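Local coordinates for Dot/Icm T4SS effector (Legionella pneumophila, PDB 6VVD), which is a secreted Legionella effector that binds inositol hexakisphosphate and, consistent with a kinase-like fold, probably transfers phosphate groups, at residues A[62-67]-A[101-106]; A[97-102]-A[154-159]; A[260-265]-A[293-298]. All coordinates share one frame; numbering follows the deposited sequence.

Overall arrangement
Contacts 1 and 2 adjoin on the same side of the molecule, their centres about 5 Å apart. They share Glu101 and Asp102, and both touch inositol hexakisphosphate. Strand 103-107 lies between strands 96-98 and 154-158 in a five-stranded antiparallel sheet of order 1-2-3-5-4, as in the N-lobe of protein kinases; contact 1 joins its start to the end of strand 56-65, the last of a separate four-stranded sheet. The ligand thus lies where the two sheets come together. Contact 3, between loops 260-265 and 293-298, follows later in the chain, beyond the chain's centre among C-terminal helices, its centre about 41 and 40 Å from those of contacts 1 and 2.

Contact 1: A[62-67]-A[101-106]. With IHP (inositol hexakisphosphate), chain D.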
loop_
_atom_site.group_PDB
_atom_site.type_symbol
_atom_site.label_atom_id
_atom_site.label_comp_id
_atom_site.label_asym_id
_atom_site.label_seq_id
_atom_site.Cartn_x
_atom_site.Cartn_y
_atom_site.Cartn_z
ATOM N N LEU A 62 -9.006 3.890 -12.173
ATOM C CA LEU A 62 -9.604 2.575 -12.347
ATOM C C LEU A 62 -9.508 1.787 -11.047
ATOM O O LEU A 62 -8.436 1.704 -10.439
ATOM C CB LEU A 62 -8.896 1.829 -13.478
ATOM C CG LEU A 62 -9.325 0.388 -13.753
ATOM C CD1 LEU A 62 -10.796 0.314 -14.125
ATOM C CD2 LEU A 62 -8.455 -0.206 -14.856
ATOM N N MET A 63 -10.631 1.208 -10.624
ATOM C CA MET A 63 -10.701 0.436 -9.390
ATOM C C MET A 63 -10.695 -1.069 -9.638
ATOM O O MET A 63 -9.913 -1.793 -9.013
ATOM C CB MET A 63 -11.959 0.821 -8.601
ATOM C CG MET A 63 -12.014 2.279 -8.172
ATOM S SD MET A 63 -10.569 2.798 -7.228
ATOM C CE MET A 63 -10.708 1.790 -5.752
ATOM N N TRP A 64 -11.559 -1.558 -10.527
ATOM C CA TRP A 64 -11.616 -2.977 -10.863
ATOM C C TRP A 64 -12.508 -3.156 -12.085
ATOM O O TRP A 64 -13.184 -2.222 -12.525
ATOM C CB TRP A 64 -12.130 -3.818 -9.691
ATOM C CG TRP A 64 -13.536 -3.512 -9.267
ATOM C CD1 TRP A 64 -14.683 -3.880 -9.902
ATOM C CD2 TRP A 64 -13.939 -2.797 -8.093
ATOM N NE1 TRP A 64 -15.779 -3.428 -9.205
ATOM C CE2 TRP A 64 -15.349 -2.760 -8.090
ATOM C CE3 TRP A 64 -13.246 -2.181 -7.049
ATOM C CZ2 TRP A 64 -16.075 -2.131 -7.083
ATOM C CZ3 TRP A 64 -13.971 -1.556 -6.055
ATOM C CH2 TRP A 64 -15.369 -1.536 -6.076
ATOM N N LYS A 65 -12.503 -4.374 -12.625
ATOM C CA LYS A 65 -13.293 -4.741 -13.792
ATOM C C LYS A 65 -14.607 -5.381 -13.357
ATOM O O LYS A 65 -14.684 -6.028 -12.310
ATOM C CB LYS A 65 -12.496 -5.687 -14.691
ATOM C CG LYS A 65 -11.212 -5.045 -15.224
ATOM C CD LYS A 65 -10.236 -6.044 -15.835
ATOM C CE LYS A 65 -9.054 -5.311 -16.471
ATOM N NZ LYS A 65 -7.868 -6.189 -16.694
ATOM N N SER A 66 -15.651 -5.185 -14.168
ATOM C CA SER A 66 -17.007 -5.571 -13.803
ATOM C C SER A 66 -17.576 -6.602 -14.771
ATOM O O SER A 66 -17.100 -6.760 -15.898
ATOM C CB SER A 66 -17.936 -4.344 -13.759
ATOM O OG SER A 66 -19.224 -4.690 -13.278
ATOM N N HIS A 67 -18.614 -7.297 -14.307
ATOM C CA HIS A 67 -19.295 -8.331 -15.080
ATOM C C HIS A 67 -20.804 -8.240 -14.854
ATOM O O HIS A 67 -21.484 -9.234 -14.592
ATOM C CB HIS A 67 -18.784 -9.721 -14.707
ATOM C CG HIS A 67 -17.496 -10.104 -15.376
ATOM N ND1 HIS A 67 -16.560 -10.921 -14.774
ATOM C CD2 HIS A 67 -16.998 -9.796 -16.597
ATOM C CE1 HIS A 67 -15.537 -11.089 -15.595
ATOM N NE2 HIS A 67 -15.779 -10.418 -16.706
ATOM N N GLU A 101 -13.824 -13.716 -11.995
ATOM C CA GLU A 101 -12.435 -14.047 -12.280
ATOM C C GLU A 101 -11.549 -12.819 -12.458
ATOM O O GLU A 101 -10.343 -12.975 -12.671
ATOM C CB GLU A 101 -12.357 -14.934 -13.526
ATOM C CG GLU A 101 -12.961 -14.322 -14.773
ATOM C CD GLU A 101 -13.083 -15.324 -15.901
ATOM O OE1 GLU A 101 -12.455 -16.403 -15.808
ATOM O OE2 GLU A 101 -13.812 -15.038 -16.875
ATOM N N ASP A 102 -12.106 -11.614 -12.367
ATOM C CA ASP A 102 -11.324 -10.389 -12.382
ATOM C C ASP A 102 -11.437 -9.606 -11.084
ATOM O O ASP A 102 -10.872 -8.511 -10.985
ATOM C CB ASP A 102 -11.755 -9.492 -13.557
ATOM C CG ASP A 102 -10.997 -9.802 -14.841
ATOM O OD1 ASP A 102 -9.748 -9.718 -14.835
ATOM O OD2 ASP A 102 -11.651 -10.122 -15.857
ATOM N N LYS A 103 -12.134 -10.133 -10.082
ATOM C CA LYS A 103 -12.472 -9.353 -8.902
ATOM C C LYS A 103 -12.563 -10.257 -7.686
ATOM O O LYS A 103 -13.285 -11.258 -7.706
ATOM C CB LYS A 103 -13.802 -8.619 -9.108
ATOM C CG LYS A 103 -14.397 -8.056 -7.834
ATOM C CD LYS A 103 -15.444 -6.995 -8.144
ATOM C CE LYS A 103 -16.706 -7.602 -8.741
ATOM N NZ LYS A 103 -17.901 -7.323 -7.892
ATOM N N ALA A 104 -11.835 -9.892 -6.636
ATOM C CA ALA A 104 -11.858 -10.610 -5.375
ATOM C C ALA A 104 -12.835 -9.944 -4.417
ATOM O O ALA A 104 -13.220 -8.786 -4.586
ATOM C CB ALA A 104 -10.462 -10.660 -4.754
ATOM N N MET A 105 -13.230 -10.695 -3.394
ATOM C CA MET A 105 -14.214 -10.236 -2.423
ATOM C C MET A 105 -13.721 -10.636 -1.044
ATOM O O MET A 105 -13.525 -11.823 -0.778
ATOM C CB MET A 105 -15.588 -10.841 -2.720
ATOM C CG MET A 105 -16.735 -10.216 -1.953
ATOM S SD MET A 105 -18.352 -10.691 -2.614
ATOM C CE MET A 105 -18.229 -12.478 -2.607
ATOM N N LYS A 106 -13.498 -9.650 -0.180
ATOM C CA LYS A 106 -12.988 -9.877 1.169
ATOM C C LYS A 106 -14.094 -9.532 2.158
ATOM O O LYS A 106 -14.450 -8.360 2.318
ATOM C CB LYS A 106 -11.735 -9.041 1.418
ATOM C CG LYS A 106 -11.044 -9.301 2.747
ATOM C CD LYS A 106 -9.758 -8.495 2.837
ATOM C CE LYS A 106 -8.968 -8.825 4.089
ATOM N NZ LYS A 106 -7.663 -8.098 4.134
HETATM C C1 IHP D . -21.652 -7.113 -9.861
HETATM C C2 IHP D . -23.039 -7.735 -10.079
HETATM C C3 IHP D . -24.034 -7.329 -8.983
HETATM C C4 IHP D . -24.138 -5.804 -8.919
HETATM C C5 IHP D . -22.768 -5.219 -8.551
HETATM C C6 IHP D . -21.699 -5.612 -9.576
HETATM O O11 IHP D . -20.879 -7.305 -11.024
HETATM P P1 IHP D . -19.764 -8.517 -11.032
HETATM O O21 IHP D . -18.419 -7.975 -11.443
HETATM O O31 IHP D . -19.693 -9.109 -9.646
HETATM O O41 IHP D . -20.172 -9.591 -12.010
HETATM O O12 IHP D . -22.899 -9.131 -10.075
HETATM P P2 IHP D . -23.788 -9.963 -11.182
HETATM O O22 IHP D . -23.630 -9.308 -12.534
HETATM O O32 IHP D . -23.320 -11.397 -11.277
HETATM O O42 IHP D . -25.233 -9.923 -10.737
HETATM O O13 IHP D . -23.567 -7.817 -7.759
HETATM P P3 IHP D . -24.661 -8.379 -6.661
HETATM O O23 IHP D . -26.033 -8.369 -7.291
HETATM O O33 IHP D . -24.273 -9.783 -6.266
HETATM O O43 IHP D . -24.684 -7.502 -5.431
HETATM O O14 IHP D . -25.069 -5.413 -7.958
HETATM P P4 IHP D . -26.362 -4.547 -8.505
HETATM O O24 IHP D . -27.316 -5.508 -9.173
HETATM O O34 IHP D . -25.900 -3.517 -9.508
HETATM O O44 IHP D . -27.048 -3.867 -7.344
HETATM O O15 IHP D . -22.855 -3.827 -8.497
HETATM P P5 IHP D . -22.375 -3.108 -7.098
HETATM O O25 IHP D . -23.202 -1.869 -6.830
HETATM O O35 IHP D . -22.551 -4.066 -5.944
HETATM O O45 IHP D . -20.924 -2.730 -7.265
HETATM O O16 IHP D . -20.460 -5.230 -9.037
HETATM P P6 IHP D . -19.469 -4.288 -9.941
HETATM O O26 IHP D . -18.209 -5.036 -10.303
HETATM O O36 IHP D . -20.189 -3.913 -11.215
HETATM O O46 IHP D . -19.119 -3.066 -9.129
#
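Over one face of the Trp64 indole lies the aliphatic chain of Lys103, while the ring edge is given to inositol hexakisphosphate. Lys103 CD is 3.9 Å from the centroid of the five-membered ring and 22° off its normal, which meets the geometry of a CH-pi contact. At the edge, Trp64 NE1 donates to phosphate oxygen O26 of the ligand at 3.1 Å, with a bent N-H...O angle of 144°. The second flat group, the His67 imidazole, has Glu101 CG at its edge, 4.2 Å from CE1. Asp102 OD2 approaches the same ring obliquely, the carboxylate plane turned 50° from it.

Lys103 reaches the ligand because its chain leaves opposite the backbone N and then bends at chi3 and chi4. Its NZ donates to O31 of inositol hexakisphosphate at 3.1 Å and more weakly to O26, so two phosphates share one ammonium group. His67 N adds a bond to O21 of the ligand at 2.9 Å. Further out, the extended Lys65 chain slants across Asp102, its CD 3.8 Å from Asp102 OD1, while Lys65 NZ stays 4.4 Å from that oxygen, beyond a salt bridge. Arg42, Lys68, Lys99 and Lys148 bring further positive charge to the phosphates.

Lys106, further along strand 103-107, forms a salt bridge with Asp219. Strand 56-65 ends here against the start of strand 103-107, joining two sheets: Trp64 pairs through its backbone with Val47 of strand 46-53 and packs on Leu144 of strand 144-146.

Contact 2: A[97-102]-A[154-159]; sequences YEKTED and YFYMPK. With IHP (inositol hexakisphosphate), chain D.
Glu98 and Lys159 meet across one end of a kinase-like antiparallel sheet, where strands 96-98 and 154-158 flank strand 103-107 between them. Glu98 OE1 lies nearer Lys159 CE, at 3.0 Å, than Lys159 NZ, at 3.8 Å, so the salt bridge is a long one. Lys159 is extended as far as CE and turns only at chi4 (-59°), which carries NZ off to one side. On the way, Lys159 CD passes the carbonyl oxygen Glu101 O at 3.2 Å. At the ligand end, Lys99 CE lies 3.7 Å from Tyr156 OH, the two side chains crossing at a slant. Bends at chi2 and chi4 bring Lys99 NZ to phosphate oxygen O31 of inositol hexakisphosphate, a hydrogen bond of 2.6 Å.

In the next shell, Tyr156 has one ring face against Tyr154 CD2 and also takes a cation-pi contact from Lys103. One backbone bond crosses between the segments: Lys159 N donates to Asp102 O, almost straight at 176° but weak, at 3.2 Å. Just past the corner at Lys99, an ST turn has Asp102 N donating to Thr100 OG1 at 3.2 Å.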
loop_
_atom_site.group_PDB
_atom_site.type_symbol
_atom_site.label_atom_id
_atom_site.label_comp_id
_atom_site.label_asym_id
_atom_site.label_seq_id
_atom_site.Cartn_x
_atom_site.Cartn_y
_atom_site.Cartn_z
ATOM N N TYR A 97 -12.910 -14.327 -1.166
ATOM C CA TYR A 97 -13.610 -15.166 -2.126
ATOM C C TYR A 97 -13.368 -14.672 -3.547
ATOM O O TYR A 97 -12.830 -13.587 -3.778
ATOM C CB TYR A 97 -15.117 -15.185 -1.847
ATOM C CG TYR A 97 -15.502 -15.667 -0.472
ATOM C CD1 TYR A 97 -15.597 -17.024 -0.190
ATOM C CD2 TYR A 97 -15.787 -14.763 0.542
ATOM C CE1 TYR A 97 -15.956 -17.466 1.065
ATOM C CE2 TYR A 97 -16.147 -15.195 1.800
ATOM C CZ TYR A 97 -16.231 -16.546 2.057
ATOM O OH TYR A 97 -16.590 -16.977 3.314
ATOM N N GLU A 98 -13.793 -15.485 -4.507
ATOM C CA GLU A 98 -13.736 -15.137 -5.924
ATOM C C GLU A 98 -15.166 -14.864 -6.383
ATOM O O GLU A 98 -15.925 -15.797 -6.669
ATOM C CB GLU A 98 -13.081 -16.249 -6.736
ATOM C CG GLU A 98 -13.066 -15.991 -8.230
ATOM C CD GLU A 98 -12.032 -16.832 -8.947
ATOM O OE1 GLU A 98 -11.069 -17.275 -8.285
ATOM O OE2 GLU A 98 -12.178 -17.053 -10.167
ATOM N N LYS A 99 -15.538 -13.577 -6.415
ATOM C CA LYS A 99 -16.842 -13.193 -6.944
ATOM C C LYS A 99 -16.883 -13.387 -8.455
ATOM O O LYS A 99 -17.789 -14.037 -8.988
ATOM C CB LYS A 99 -17.147 -11.743 -6.577
ATOM C CG LYS A 99 -18.505 -11.223 -7.045
ATOM C CD LYS A 99 -19.651 -11.921 -6.332
ATOM C CE LYS A 99 -20.972 -11.183 -6.534
ATOM N NZ LYS A 99 -21.014 -10.398 -7.803
ATOM N N THR A 100 -15.909 -12.832 -9.160
ATOM C CA THR A 100 -15.691 -13.118 -10.568
ATOM C C THR A 100 -14.199 -13.347 -10.775
ATOM O O THR A 100 -13.390 -13.185 -9.856
ATOM C CB THR A 100 -16.194 -11.984 -11.467
ATOM O OG1 THR A 100 -15.161 -11.000 -11.610
ATOM C CG2 THR A 100 -17.429 -11.338 -10.870
ATOM N N GLU A 101 -13.824 -13.716 -11.995
ATOM C CA GLU A 101 -12.435 -14.047 -12.280
ATOM C C GLU A 101 -11.549 -12.819 -12.458
ATOM O O GLU A 101 -10.343 -12.975 -12.671
ATOM C CB GLU A 101 -12.357 -14.934 -13.526
ATOM C CG GLU A 101 -12.961 -14.322 -14.773
ATOM C CD GLU A 101 -13.083 -15.324 -15.901
ATOM O OE1 GLU A 101 -12.455 -16.403 -15.808
ATOM O OE2 GLU A 101 -13.812 -15.038 -16.875
ATOM N N ASP A 102 -12.106 -11.614 -12.367
ATOM C CA ASP A 102 -11.324 -10.389 -12.382
ATOM C C ASP A 102 -11.437 -9.606 -11.084
ATOM O O ASP A 102 -10.872 -8.511 -10.985
ATOM C CB ASP A 102 -11.755 -9.492 -13.557
ATOM C CG ASP A 102 -10.997 -9.802 -14.841
ATOM O OD1 ASP A 102 -9.748 -9.718 -14.835
ATOM O OD2 ASP A 102 -11.651 -10.122 -15.857
ATOM N N TYR A 154 -18.701 -6.203 2.337
ATOM C CA TYR A 154 -17.547 -6.884 1.770
ATOM C C TYR A 154 -16.700 -5.872 1.010
ATOM O O TYR A 154 -17.129 -4.750 0.732
ATOM C CB TYR A 154 -17.980 -8.032 0.850
ATOM C CG TYR A 154 -19.191 -7.701 0.004
ATOM C CD1 TYR A 154 -20.478 -7.839 0.513
ATOM C CD2 TYR A 154 -19.050 -7.247 -1.301
ATOM C CE1 TYR A 154 -21.589 -7.534 -0.257
ATOM C CE2 TYR A 154 -20.151 -6.940 -2.075
ATOM C CZ TYR A 154 -21.419 -7.086 -1.552
ATOM O OH TYR A 154 -22.512 -6.778 -2.335
ATOM N N PHE A 155 -15.484 -6.285 0.666
ATOM C CA PHE A 155 -14.478 -5.411 0.073
ATOM C C PHE A 155 -14.136 -5.934 -1.310
ATOM O O PHE A 155 -13.632 -7.055 -1.443
ATOM C CB PHE A 155 -13.235 -5.351 0.968
ATOM C CG PHE A 155 -12.135 -4.472 0.440
ATOM C CD1 PHE A 155 -12.099 -3.119 0.748
ATOM C CD2 PHE A 155 -11.118 -5.003 -0.336
ATOM C CE1 PHE A 155 -11.082 -2.311 0.275
ATOM C CE2 PHE A 155 -10.097 -4.200 -0.811
ATOM C CZ PHE A 155 -10.081 -2.854 -0.507
ATOM N N TYR A 156 -14.424 -5.136 -2.333
ATOM C CA TYR A 156 -14.089 -5.489 -3.704
ATOM C C TYR A 156 -12.701 -4.964 -4.057
ATOM O O TYR A 156 -12.280 -3.894 -3.601
ATOM C CB TYR A 156 -15.117 -4.926 -4.687
ATOM C CG TYR A 156 -16.403 -5.725 -4.803
ATOM C CD1 TYR A 156 -16.399 -7.114 -4.741
ATOM C CD2 TYR A 156 -17.624 -5.085 -4.989
ATOM C CE1 TYR A 156 -17.570 -7.840 -4.847
ATOM C CE2 TYR A 156 -18.801 -5.804 -5.099
ATOM C CZ TYR A 156 -18.767 -7.180 -5.026
ATOM O OH TYR A 156 -19.939 -7.898 -5.138
ATOM N N MET A 157 -12.000 -5.720 -4.889
ATOM C CA MET A 157 -10.630 -5.412 -5.273
ATOM C C MET A 157 -10.273 -6.261 -6.484
ATOM O O MET A 157 -10.863 -7.326 -6.690
ATOM C CB MET A 157 -9.653 -5.698 -4.124
ATOM C CG MET A 157 -9.727 -7.129 -3.633
ATOM S SD MET A 157 -8.632 -7.470 -2.251
ATOM C CE MET A 157 -9.334 -9.012 -1.670
ATOM N N PRO A 158 -9.305 -5.819 -7.286
ATOM C CA PRO A 158 -8.865 -6.644 -8.417
ATOM C C PRO A 158 -8.347 -7.995 -7.946
ATOM O O PRO A 158 -7.684 -8.101 -6.913
ATOM C CB PRO A 158 -7.748 -5.810 -9.058
ATOM C CG PRO A 158 -7.975 -4.427 -8.584
ATOM C CD PRO A 158 -8.573 -4.543 -7.214
ATOM N N LYS A 159 -8.669 -9.030 -8.712
ATOM C CA LYS A 159 -8.065 -10.340 -8.522
ATOM C C LYS A 159 -6.671 -10.327 -9.129
ATOM O O LYS A 159 -6.462 -9.787 -10.220
ATOM C CB LYS A 159 -8.928 -11.412 -9.187
ATOM C CG LYS A 159 -8.526 -12.850 -8.905
ATOM C CD LYS A 159 -9.354 -13.803 -9.767
ATOM C CE LYS A 159 -9.197 -15.248 -9.333
ATOM N NZ LYS A 159 -7.782 -15.696 -9.391
HETATM C C1 IHP D . -21.652 -7.113 -9.861
HETATM C C2 IHP D . -23.039 -7.735 -10.079
HETATM C C3 IHP D . -24.034 -7.329 -8.983
HETATM C C4 IHP D . -24.138 -5.804 -8.919
HETATM C C5 IHP D . -22.768 -5.219 -8.551
HETATM C C6 IHP D . -21.699 -5.612 -9.576
HETATM O O11 IHP D . -20.879 -7.305 -11.024
HETATM P P1 IHP D . -19.764 -8.517 -11.032
HETATM O O21 IHP D . -18.419 -7.975 -11.443
HETATM O O31 IHP D . -19.693 -9.109 -9.646
HETATM O O41 IHP D . -20.172 -9.591 -12.010
HETATM O O12 IHP D . -22.899 -9.131 -10.075
HETATM P P2 IHP D . -23.788 -9.963 -11.182
HETATM O O22 IHP D . -23.630 -9.308 -12.534
HETATM O O32 IHP D . -23.320 -11.397 -11.277
HETATM O O42 IHP D . -25.233 -9.923 -10.737
HETATM O O13 IHP D . -23.567 -7.817 -7.759
HETATM P P3 IHP D . -24.661 -8.379 -6.661
HETATM O O23 IHP D . -26.033 -8.369 -7.291
HETATM O O33 IHP D . -24.273 -9.783 -6.266
HETATM O O43 IHP D . -24.684 -7.502 -5.431
HETATM O O14 IHP D . -25.069 -5.413 -7.958
HETATM P P4 IHP D . -26.362 -4.547 -8.505
HETATM O O24 IHP D . -27.316 -5.508 -9.173
HETATM O O34 IHP D . -25.900 -3.517 -9.508
HETATM O O44 IHP D . -27.048 -3.867 -7.344
HETATM O O15 IHP D . -22.855 -3.827 -8.497
HETATM P P5 IHP D . -22.375 -3.108 -7.098
HETATM O O25 IHP D . -23.202 -1.869 -6.830
HETATM O O35 IHP D . -22.551 -4.066 -5.944
HETATM O O45 IHP D . -20.924 -2.730 -7.265
HETATM O O16 IHP D . -20.460 -5.230 -9.037
HETATM P P6 IHP D . -19.469 -4.288 -9.941
HETATM O O26 IHP D . -18.209 -5.036 -10.303
HETATM O O36 IHP D . -20.189 -3.913 -11.215
HETATM O O46 IHP D . -19.119 -3.066 -9.129
#

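Contact 3: A[260-265]-A[293-298]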
loop_
_atom_site.group_PDB
_atom_site.type_symbol
_atom_site.label_atom_id
_atom_site.label_comp_id
_atom_site.label_asym_id
_atom_site.label_seq_id
_atom_site.Cartn_x
_atom_site.Cartn_y
_atom_site.Cartn_z
ATOM N N HIS A 260 28.553 -13.874 6.727
ATOM C CA HIS A 260 27.609 -14.120 7.810
ATOM C C HIS A 260 26.684 -12.920 7.973
ATOM O O HIS A 260 27.104 -11.770 7.795
ATOM C CB HIS A 260 28.339 -14.404 9.124
ATOM C CG HIS A 260 28.971 -15.761 9.182
ATOM N ND1 HIS A 260 30.085 -16.032 9.948
ATOM C CD2 HIS A 260 28.643 -16.925 8.573
ATOM C CE1 HIS A 260 30.417 -17.302 9.806
ATOM N NE2 HIS A 260 29.558 -17.867 8.976
ATOM N N ARG A 261 25.430 -13.195 8.326
ATOM C CA ARG A 261 24.400 -12.170 8.364
ATOM C C ARG A 261 24.708 -11.075 9.375
ATOM O O ARG A 261 24.735 -11.324 10.584
ATOM C CB ARG A 261 23.043 -12.800 8.697
ATOM C CG ARG A 261 22.653 -13.968 7.804
ATOM C CD ARG A 261 22.630 -13.560 6.339
ATOM N NE ARG A 261 22.045 -14.590 5.484
ATOM C CZ ARG A 261 21.839 -14.451 4.176
ATOM N NH1 ARG A 261 22.173 -13.321 3.567
ATOM N NH2 ARG A 261 21.298 -15.442 3.480
ATOM N N ILE A 262 24.938 -9.861 8.891
ATOM C CA ILE A 262 25.047 -8.699 9.766
ATOM C C ILE A 262 23.648 -8.309 10.219
ATOM O O ILE A 262 22.700 -8.303 9.423
ATOM C CB ILE A 262 25.751 -7.535 9.043
ATOM C CG1 ILE A 262 27.234 -7.867 8.816
ATOM C CG2 ILE A 262 25.588 -6.241 9.832
ATOM C CD1 ILE A 262 28.023 -6.771 8.111
ATOM N N ASP A 263 23.507 -7.990 11.504
ATOM C CA ASP A 263 22.214 -7.608 12.070
ATOM C C ASP A 263 22.035 -6.110 11.869
ATOM O O ASP A 263 22.595 -5.298 12.608
ATOM C CB ASP A 263 22.132 -7.995 13.542
ATOM C CG ASP A 263 20.788 -7.654 14.158
ATOM O OD1 ASP A 263 20.426 -6.458 14.185
ATOM O OD2 ASP A 263 20.087 -8.586 14.608
ATOM N N TRP A 264 21.244 -5.744 10.858
ATOM C CA TRP A 264 21.001 -4.341 10.555
ATOM C C TRP A 264 20.089 -3.673 11.574
ATOM O O TRP A 264 20.120 -2.444 11.702
ATOM C CB TRP A 264 20.383 -4.224 9.161
ATOM C CG TRP A 264 19.166 -5.091 8.980
ATOM C CD1 TRP A 264 19.143 -6.381 8.543
ATOM C CD2 TRP A 264 17.802 -4.729 9.239
ATOM N NE1 TRP A 264 17.851 -6.847 8.511
ATOM C CE2 TRP A 264 17.008 -5.851 8.931
ATOM C CE3 TRP A 264 17.175 -3.565 9.697
ATOM C CZ2 TRP A 264 15.622 -5.846 9.067
ATOM C CZ3 TRP A 264 15.797 -3.561 9.832
ATOM C CH2 TRP A 264 15.036 -4.695 9.519
ATOM N N ARG A 265 19.284 -4.450 12.299
ATOM C CA ARG A 265 18.330 -3.863 13.232
ATOM C C ARG A 265 19.031 -3.048 14.312
ATOM O O ARG A 265 18.567 -1.963 14.683
ATOM C CB ARG A 265 17.493 -4.967 13.876
ATOM C CG ARG A 265 16.751 -5.844 12.893
ATOM C CD ARG A 265 16.265 -7.099 13.583
ATOM N NE ARG A 265 15.402 -7.899 12.723
ATOM C CZ ARG A 265 14.900 -9.079 13.065
ATOM N NH1 ARG A 265 15.181 -9.601 14.255
ATOM N NH2 ARG A 265 14.119 -9.736 12.214
ATOM N N GLU A 293 29.373 1.816 5.308
ATOM C CA GLU A 293 29.879 1.058 6.443
ATOM C C GLU A 293 29.451 -0.404 6.414
ATOM O O GLU A 293 29.958 -1.195 7.216
ATOM C CB GLU A 293 29.413 1.709 7.748
ATOM C CG GLU A 293 30.143 3.001 8.089
ATOM C CD GLU A 293 29.500 3.763 9.232
ATOM O OE1 GLU A 293 28.262 3.683 9.377
ATOM O OE2 GLU A 293 30.231 4.442 9.985
ATOM N N GLY A 294 28.539 -0.784 5.522
ATOM C CA GLY A 294 28.151 -2.174 5.405
ATOM C C GLY A 294 27.167 -2.661 6.440
ATOM O O GLY A 294 27.045 -3.876 6.636
ATOM N N LEU A 295 26.452 -1.754 7.108
ATOM C CA LEU A 295 25.490 -2.133 8.132
ATOM C C LEU A 295 24.065 -2.247 7.610
ATOM O O LEU A 295 23.245 -2.923 8.241
ATOM C CB LEU A 295 25.512 -1.123 9.283
ATOM C CG LEU A 295 26.771 -1.103 10.148
ATOM C CD1 LEU A 295 26.690 0.000 11.187
ATOM C CD2 LEU A 295 26.975 -2.452 10.819
ATOM N N ILE A 296 23.748 -1.602 6.488
ATOM C CA ILE A 296 22.441 -1.732 5.861
ATOM C C ILE A 296 22.643 -1.984 4.374
ATOM O O ILE A 296 23.689 -1.672 3.799
ATOM C CB ILE A 296 21.545 -0.491 6.077
ATOM C CG1 ILE A 296 22.172 0.753 5.441
ATOM C CG2 ILE A 296 21.301 -0.270 7.563
ATOM C CD1 ILE A 296 21.271 1.987 5.467
ATOM N N SER A 297 21.623 -2.563 3.755
ATOM C CA SER A 297 21.568 -2.730 2.312
ATOM C C SER A 297 20.624 -1.688 1.724
ATOM O O SER A 297 19.640 -1.291 2.354
ATOM C CB SER A 297 21.089 -4.132 1.939
ATOM O OG SER A 297 21.855 -5.130 2.594
ATOM N N LEU A 298 20.932 -1.245 0.512
ATOM C CA LEU A 298 20.087 -0.305 -0.204
ATOM C C LEU A 298 19.850 -0.812 -1.617
ATOM O O LEU A 298 20.694 -1.521 -2.175
ATOM C CB LEU A 298 20.725 1.088 -0.268
ATOM C CG LEU A 298 20.957 1.806 1.060
ATOM C CD1 LEU A 298 21.632 3.145 0.807
ATOM C CD2 LEU A 298 19.652 1.988 1.817
#
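Ile262 reaches from the loop before helix 265-273 to the Schellman motif that closes helix 284-292, in which Gly294 adopts positive phi (80°). From CB, which points toward segment 293-298, the side chain divides into two branches with different partners. The CG2 methyl, opposite the backbone N, meets Leu295 CD2 at 4.2 Å, an apolar methyl contact between side chains that run at about a right angle. The other branch leaves through CG1 beside the backbone N (chi1 -69°) and continues fully extended, so that CD1 arrives 3.4 Å from the carbonyl oxygen Gly294 O. The isoleucine therefore spans both the glycine backbone and the leucine side chain.

Two residues on, Trp264 touches the chain just after that turn through the base of its side chain: CB lies 3.3 Å from Leu295 O, and Trp264 CA makes a CA-H...O contact with that oxygen at 3.5 Å, bent to 121° at the hydrogen. Trp264 CB also packs on Ile296 CG2 at 4.4 Å, while its indole leads away to Pro198, Pro253 and Asn249. Around this junction Leu295 rests on Pro267, and Ile296 packs on Ile268 of helix 265-273 and on Leu287 and Phe290 of helix 284-292. The contact is structural packing that joins a helix start to a helix end; at the start, Asp263 OD1 caps the backbone N of Val266.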